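Local coordinates for F420-dependent methylenetetrahydromethanopterin dehydrogenase (Methanopyrus kandleri, PDB 3IQE), which catalyses the reversible, coenzyme F420-dependent reduction of methenyl-tetrahydromethanopterin to methylene-tetrahydromethanopterin in methanogenesis from carbon dioxide, at residues N74-G79 with G102-D107; G98-L103 with L118-A123. All coordinates share one frame; numbering follows the deposited sequence.

Contact 1: N74-G79 with G102-D107; sequences NPAAPG and GLKVKD. With F42 (coenzyme f420), chain H.
The pyrrolidine ring of Pro75 lies against the backbone of Gly102, and this apolar packing is the tightest part of the contact: Pro75 CD stands 3.4 Å from Gly102 CA. The lack of a side chain at Gly102 lets the proline ring come this close. Farther along, Val105 reaches back with both methyls, CG2 beside Pro75 CB at 4.1 Å and CG1 against the methyl of Ala76. Lys104 adds the aliphatic end of its chain, which bends at chi3 (-51°) and brings CE to 3.8 Å from Ala76 CB.

Polar contacts gather on Asn74, whose amide works in two directions. Its OD1 accepts from Ala76 N at 2.9 Å, closing an Asx turn with the N-H above the carbonyl plane, while ND2 donates to the ribityl O4' of coenzyme F420 over 3.1 Å. Together the two bonds fix the rotation of the amide. Crossing Asn74 at roughly a right angle, Lys104 holds NZ 3.9 Å from O2P of the coenzyme phosphate, where its charge probably helps to balance the anion.

In the fold, residues 74-79 link strand 67-71 to helix 78-89, and residues 102-107 lead into helix 106-111; Pro75 also rests on Leu118 of strand 115-119.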
loop_
_atom_site.group_PDB
_atom_site.type_symbol
_atom_site.label_atom_id
_atom_site.label_comp_id
_atom_site.label_asym_id
_atom_site.label_seq_id
_atom_site.Cartn_x
_atom_site.Cartn_y
_atom_site.Cartn_z
ATOM N N ASN A 74 -24.323 13.832 -20.613
ATOM C CA ASN A 74 -24.516 15.091 -21.319
ATOM C C ASN A 74 -25.942 15.425 -21.712
ATOM O O ASN A 74 -26.339 15.206 -22.845
ATOM C CB ASN A 74 -23.608 15.144 -22.555
ATOM C CG ASN A 74 -23.443 16.552 -23.089
ATOM O OD1 ASN A 74 -24.097 17.475 -22.620
ATOM N ND2 ASN A 74 -22.551 16.724 -24.057
ATOM N N PRO A 75 -26.709 15.992 -20.778
ATOM C CA PRO A 75 -28.060 16.436 -21.125
ATOM C C PRO A 75 -28.097 17.472 -22.255
ATOM O O PRO A 75 -29.171 17.797 -22.752
ATOM C CB PRO A 75 -28.583 17.058 -19.819
ATOM C CG PRO A 75 -27.698 16.578 -18.752
ATOM C CD PRO A 75 -26.366 16.288 -19.389
ATOM N N ALA A 76 -26.943 17.991 -22.666
ATOM C CA ALA A 76 -26.923 19.012 -23.718
ATOM C C ALA A 76 -26.762 18.415 -25.123
ATOM O O ALA A 76 -27.050 19.073 -26.137
ATOM C CB ALA A 76 -25.827 20.036 -23.455
ATOM N N ALA A 77 -26.321 17.163 -25.171
ATOM C CA ALA A 77 -26.185 16.444 -26.426
ATOM C C ALA A 77 -27.523 16.237 -27.125
ATOM O O ALA A 77 -28.592 16.269 -26.499
ATOM C CB ALA A 77 -25.503 15.114 -26.202
ATOM N N PRO A 78 -27.460 16.006 -28.443
ATOM C CA PRO A 78 -28.584 15.890 -29.351
ATOM C C PRO A 78 -29.678 14.939 -28.929
ATOM O O PRO A 78 -30.862 15.267 -29.041
ATOM C CB PRO A 78 -27.928 15.335 -30.622
ATOM C CG PRO A 78 -26.603 15.856 -30.603
ATOM C CD PRO A 78 -26.186 15.836 -29.162
ATOM N N GLY A 79 -29.270 13.745 -28.506
ATOM C CA GLY A 79 -30.191 12.683 -28.122
ATOM C C GLY A 79 -30.800 12.947 -26.763
ATOM O O GLY A 79 -32.028 12.854 -26.594
ATOM N N GLY A 102 -24.033 18.995 -18.605
ATOM C CA GLY A 102 -25.426 19.379 -18.419
ATOM C C GLY A 102 -25.522 20.820 -17.939
ATOM O O GLY A 102 -26.554 21.446 -18.048
ATOM N N LEU A 103 -24.435 21.367 -17.401
ATOM C CA LEU A 103 -24.479 22.741 -16.926
ATOM C C LEU A 103 -24.836 23.738 -18.041
ATOM O O LEU A 103 -25.416 24.791 -17.774
ATOM C CB LEU A 103 -23.147 23.136 -16.290
ATOM C CG LEU A 103 -22.949 22.621 -14.862
ATOM C CD1 LEU A 103 -21.486 22.808 -14.494
ATOM C CD2 LEU A 103 -23.870 23.320 -13.859
ATOM N N LYS A 104 -24.482 23.412 -19.278
ATOM C CA LYS A 104 -24.841 24.271 -20.418
ATOM C C LYS A 104 -26.350 24.466 -20.527
ATOM O O LYS A 104 -26.804 25.454 -21.091
ATOM C CB LYS A 104 -24.340 23.680 -21.736
ATOM C CG LYS A 104 -22.891 23.977 -22.068
ATOM C CD LYS A 104 -22.283 22.844 -22.916
ATOM C CE LYS A 104 -22.535 21.499 -22.272
ATOM N NZ LYS A 104 -22.011 20.346 -23.054
ATOM N N VAL A 105 -27.135 23.528 -20.006
ATOM C CA VAL A 105 -28.578 23.606 -20.207
ATOM C C VAL A 105 -29.333 23.634 -18.892
ATOM O O VAL A 105 -30.540 23.395 -18.852
ATOM C CB VAL A 105 -29.095 22.454 -21.082
ATOM C CG1 VAL A 105 -28.707 22.665 -22.531
ATOM C CG2 VAL A 105 -28.597 21.113 -20.581
ATOM N N LYS A 106 -28.621 23.936 -17.814
ATOM C CA LYS A 106 -29.257 24.076 -16.526
ATOM C C LYS A 106 -30.415 25.065 -16.659
ATOM O O LYS A 106 -31.514 24.814 -16.176
ATOM C CB LYS A 106 -28.247 24.522 -15.462
ATOM C CG LYS A 106 -28.821 24.631 -14.051
ATOM C CD LYS A 106 -27.821 24.210 -12.968
ATOM C CE LYS A 106 -26.915 25.348 -12.491
ATOM N NZ LYS A 106 -27.682 26.444 -11.832
ATOM N N ASP A 107 -30.173 26.181 -17.335
ATOM C CA ASP A 107 -31.206 27.205 -17.460
ATOM C C ASP A 107 -32.410 26.703 -18.263
ATOM O O ASP A 107 -33.563 26.945 -17.897
ATOM C CB ASP A 107 -30.621 28.473 -18.081
ATOM C CG ASP A 107 -29.961 29.360 -17.053
ATOM O OD1 ASP A 107 -29.993 28.990 -15.859
ATOM O OD2 ASP A 107 -29.427 30.430 -17.432
HETATM N N1 F42 H . -21.496 8.804 -25.684
HETATM C C2 F42 H . -22.325 7.770 -25.938
HETATM O O2 F42 H . -22.659 7.538 -27.116
HETATM N N3 F42 H . -22.485 6.795 -25.013
HETATM C C4 F42 H . -22.001 6.949 -23.752
HETATM O O4 F42 H . -22.409 6.188 -22.848
HETATM C C4A F42 H . -21.247 8.081 -23.455
HETATM C C5 F42 H . -20.537 8.249 -22.273
HETATM C C5A F42 H . -20.377 9.566 -21.839
HETATM C C6 F42 H . -20.149 9.881 -20.505
HETATM C C7 F42 H . -20.010 11.205 -20.114
HETATM C C8 F42 H . -20.094 12.222 -21.061
HETATM O O8M F42 H . -19.976 13.516 -20.682
HETATM C C9 F42 H . -20.322 11.912 -22.395
HETATM C C9A F42 H . -20.466 10.588 -22.776
HETATM N N10 F42 H . -20.678 10.283 -24.051
HETATM C C10 F42 H . -21.195 9.096 -24.394
HETATM C "C1'" F42 H . -20.151 11.176 -25.084
HETATM C "C2'" F42 H . -21.284 12.100 -25.499
HETATM O "O2'" F42 H . -22.359 11.302 -26.010
HETATM C "C3'" F42 H . -20.824 13.099 -26.546
HETATM O "O3'" F42 H . -20.227 12.438 -27.661
HETATM C "C4'" F42 H . -19.784 14.048 -25.995
HETATM O "O4'" F42 H . -20.314 14.754 -24.874
HETATM C "C5'" F42 H . -19.384 15.045 -27.077
HETATM O "O5'" F42 H . -19.136 16.287 -26.436
HETATM P P F42 H . -19.747 17.679 -26.965
HETATM O O1P F42 H . -21.101 17.318 -27.545
HETATM O O2P F42 H . -19.776 18.570 -25.746
HETATM O O3P F42 H . -18.748 18.118 -28.015
#

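Contact 2: G98-L103 with L118-A123; sequences GDAPGL and LVKPDA. With F42 (coenzyme f420), chain H.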
loop_
_atom_site.group_PDB
_atom_site.type_symbol
_atom_site.label_atom_id
_atom_site.label_comp_id
_atom_site.label_asym_id
_atom_site.label_seq_id
_atom_site.Cartn_x
_atom_site.Cartn_y
_atom_site.Cartn_z
ATOM N N GLY A 98 -27.359 13.869 -14.991
ATOM C CA GLY A 98 -26.387 14.117 -16.036
ATOM C C GLY A 98 -25.056 14.408 -15.389
ATOM O O GLY A 98 -24.930 14.298 -14.174
ATOM N N ASP A 99 -24.068 14.736 -16.220
ATOM C CA ASP A 99 -22.725 15.082 -15.774
ATOM C C ASP A 99 -22.432 16.573 -16.030
ATOM O O ASP A 99 -23.359 17.369 -16.221
ATOM C CB ASP A 99 -21.670 14.158 -16.408
ATOM C CG ASP A 99 -21.678 14.186 -17.931
ATOM O OD1 ASP A 99 -20.572 14.062 -18.529
ATOM O OD2 ASP A 99 -22.744 14.371 -18.535
ATOM N N ALA A 100 -21.163 16.968 -16.014
ATOM C CA ALA A 100 -20.821 18.399 -15.997
ATOM C C ALA A 100 -21.301 19.179 -17.222
ATOM O O ALA A 100 -21.648 20.343 -17.097
ATOM C CB ALA A 100 -19.316 18.596 -15.816
ATOM N N PRO A 101 -21.299 18.547 -18.405
ATOM C CA PRO A 101 -21.811 19.228 -19.606
ATOM C C PRO A 101 -23.297 19.569 -19.537
ATOM O O PRO A 101 -23.762 20.356 -20.328
ATOM C CB PRO A 101 -21.563 18.210 -20.720
ATOM C CG PRO A 101 -20.324 17.475 -20.250
ATOM C CD PRO A 101 -20.418 17.417 -18.742
ATOM N N GLY A 102 -24.033 18.995 -18.605
ATOM C CA GLY A 102 -25.426 19.379 -18.419
ATOM C C GLY A 102 -25.522 20.820 -17.939
ATOM O O GLY A 102 -26.554 21.446 -18.048
ATOM N N LEU A 103 -24.435 21.367 -17.401
ATOM C CA LEU A 103 -24.479 22.741 -16.926
ATOM C C LEU A 103 -24.836 23.738 -18.041
ATOM O O LEU A 103 -25.416 24.791 -17.774
ATOM C CB LEU A 103 -23.147 23.136 -16.290
ATOM C CG LEU A 103 -22.949 22.621 -14.862
ATOM C CD1 LEU A 103 -21.486 22.808 -14.494
ATOM C CD2 LEU A 103 -23.870 23.320 -13.859
ATOM N N LEU A 118 -26.894 17.116 -11.479
ATOM C CA LEU A 118 -25.730 17.066 -12.301
ATOM C C LEU A 118 -24.540 16.755 -11.411
ATOM O O LEU A 118 -24.259 17.474 -10.463
ATOM C CB LEU A 118 -25.548 18.395 -13.030
ATOM C CG LEU A 118 -26.764 18.804 -13.856
ATOM C CD1 LEU A 118 -26.529 20.186 -14.470
ATOM C CD2 LEU A 118 -27.089 17.769 -14.944
ATOM N N VAL A 119 -23.870 15.655 -11.728
ATOM C CA VAL A 119 -22.797 15.134 -10.915
ATOM C C VAL A 119 -21.475 15.422 -11.631
ATOM O O VAL A 119 -21.114 14.783 -12.623
ATOM C CB VAL A 119 -22.992 13.636 -10.643
ATOM C CG1 VAL A 119 -21.948 13.162 -9.626
ATOM C CG2 VAL A 119 -24.441 13.348 -10.165
ATOM N N LYS A 120 -20.774 16.435 -11.155
ATOM C CA LYS A 120 -19.576 16.891 -11.849
ATOM C C LYS A 120 -18.467 15.852 -11.820
ATOM O O LYS A 120 -17.808 15.649 -12.828
ATOM C CB LYS A 120 -19.133 18.239 -11.315
ATOM C CG LYS A 120 -20.214 19.309 -11.466
ATOM C CD LYS A 120 -19.727 20.705 -11.132
ATOM C CE LYS A 120 -18.912 21.276 -12.276
ATOM N NZ LYS A 120 -18.690 22.725 -12.081
ATOM N N PRO A 121 -18.297 15.140 -10.689
ATOM C CA PRO A 121 -17.268 14.106 -10.687
ATOM C C PRO A 121 -17.628 12.838 -11.482
ATOM O O PRO A 121 -16.810 11.954 -11.627
ATOM C CB PRO A 121 -17.036 13.807 -9.188
ATOM C CG PRO A 121 -18.013 14.740 -8.411
ATOM C CD PRO A 121 -19.021 15.234 -9.410
ATOM N N ASP A 122 -18.830 12.765 -12.047
ATOM C CA ASP A 122 -19.163 11.624 -12.879
ATOM C C ASP A 122 -18.576 11.866 -14.263
ATOM O O ASP A 122 -19.275 12.283 -15.180
ATOM C CB ASP A 122 -20.686 11.462 -12.946
ATOM C CG ASP A 122 -21.109 10.026 -13.141
ATOM O OD1 ASP A 122 -20.411 9.271 -13.872
ATOM O OD2 ASP A 122 -22.155 9.643 -12.550
ATOM N N ALA A 123 -17.290 11.583 -14.416
ATOM C CA ALA A 123 -16.549 12.003 -15.593
ATOM C C ALA A 123 -16.592 11.012 -16.766
ATOM O O ALA A 123 -16.590 9.788 -16.598
ATOM C CB ALA A 123 -15.117 12.284 -15.235
HETATM N N1 F42 H . -21.496 8.804 -25.684
HETATM C C2 F42 H . -22.325 7.770 -25.938
HETATM O O2 F42 H . -22.659 7.538 -27.116
HETATM N N3 F42 H . -22.485 6.795 -25.013
HETATM C C4 F42 H . -22.001 6.949 -23.752
HETATM O O4 F42 H . -22.409 6.188 -22.848
HETATM C C4A F42 H . -21.247 8.081 -23.455
HETATM C C5 F42 H . -20.537 8.249 -22.273
HETATM C C5A F42 H . -20.377 9.566 -21.839
HETATM C C6 F42 H . -20.149 9.881 -20.505
HETATM C C7 F42 H . -20.010 11.205 -20.114
HETATM C C8 F42 H . -20.094 12.222 -21.061
HETATM O O8M F42 H . -19.976 13.516 -20.682
HETATM C C9 F42 H . -20.322 11.912 -22.395
HETATM C C9A F42 H . -20.466 10.588 -22.776
HETATM N N10 F42 H . -20.678 10.283 -24.051
HETATM C C10 F42 H . -21.195 9.096 -24.394
HETATM C "C1'" F42 H . -20.151 11.176 -25.084
HETATM C "C2'" F42 H . -21.284 12.100 -25.499
HETATM O "O2'" F42 H . -22.359 11.302 -26.010
HETATM C "C3'" F42 H . -20.824 13.099 -26.546
HETATM O "O3'" F42 H . -20.227 12.438 -27.661
HETATM C "C4'" F42 H . -19.784 14.048 -25.995
HETATM O "O4'" F42 H . -20.314 14.754 -24.874
HETATM C "C5'" F42 H . -19.384 15.045 -27.077
HETATM O "O5'" F42 H . -19.136 16.287 -26.436
HETATM P P F42 H . -19.747 17.679 -26.965
HETATM O O1P F42 H . -21.101 17.318 -27.545
HETATM O O2P F42 H . -19.776 18.570 -25.746
HETATM O O3P F42 H . -18.748 18.118 -28.015
HETATM O O HOH W 1 -18.457 15.616 -15.359
#
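Leu118 lays its two methyls over the backbone of the 98-103 loop, CD1 3.7 Å from Gly102 C and CD2 3.9 Å from Gly98 CA. The setting is a parallel beta-alpha-beta unit, in which strands 94-98 and 115-119 are neighbours joined through helix 106-111, and the contact lies at the C-terminal ends of the two strands. Gly98 pairs with Leu118 in the last bridge, and Val119 N donates to Gly98 O at 3.0 Å in a nearly straight bond (170°), the donor tilted 26° from the carbonyl plane.

With CG anti to its carbonyl carbon (chi1 -56°), Leu118 carries its branched end toward the loop, and CD1 also meets Leu103 CD2. Shortened to an alanine here, the side chain would lose both methyls, which is likely to open a gap beside Gly98 and Gly102 and leave Leu103 CD2 without its methyl partner. At the other methyl of Leu103, the end of the Lys120 chain crosses at about a right angle, its CE 3.7 Å from Leu103 CD1.

Past the last bridge the two segments run on side by side, Asp99 CA approaching Val119 O in a CA-H...O contact. Asp99 CB sits 3.3 Å from Asp122 O, and its acid group is directed to coenzyme F420, with OD1 an unusually short 2.3 Å from O8M on the deazaflavin ring; OD2 turns to Asn74. Asp122 is bound to other neighbours, Thr16 and Gly15 N, while Ala123 touches the bound tetrahydromethanopterin. One water lies between the two backbones: it accepts from Ala100 N and donates to Lys120 O at 2.6 Å, with a weak third bond to Asp122 O.

How the contacts relate
The two contacts show how loops at the ends of adjacent parallel strands combine into one cofactor site. Their centres lie 9 Å apart, and Gly102 touches both partners, Pro75 in contact 1 and Leu118 in contact 2. A probable hydrogen bond of 2.7 Å from Asn74 N to Asp99 OD2 ties them directly, reinforced by Asn74 OD1 packing 3.3 Å from Pro101 CB. Between them the contacts span coenzyme F420 from its phosphate end to its ring. Contact 2 lies nearer the second ligand: the side chain of Asp122 is about 5 Å from the bound tetrahydromethanopterin. In contact 1, the side chain of Asn74 is about 9 Å from the bound tetrahydromethanopterin.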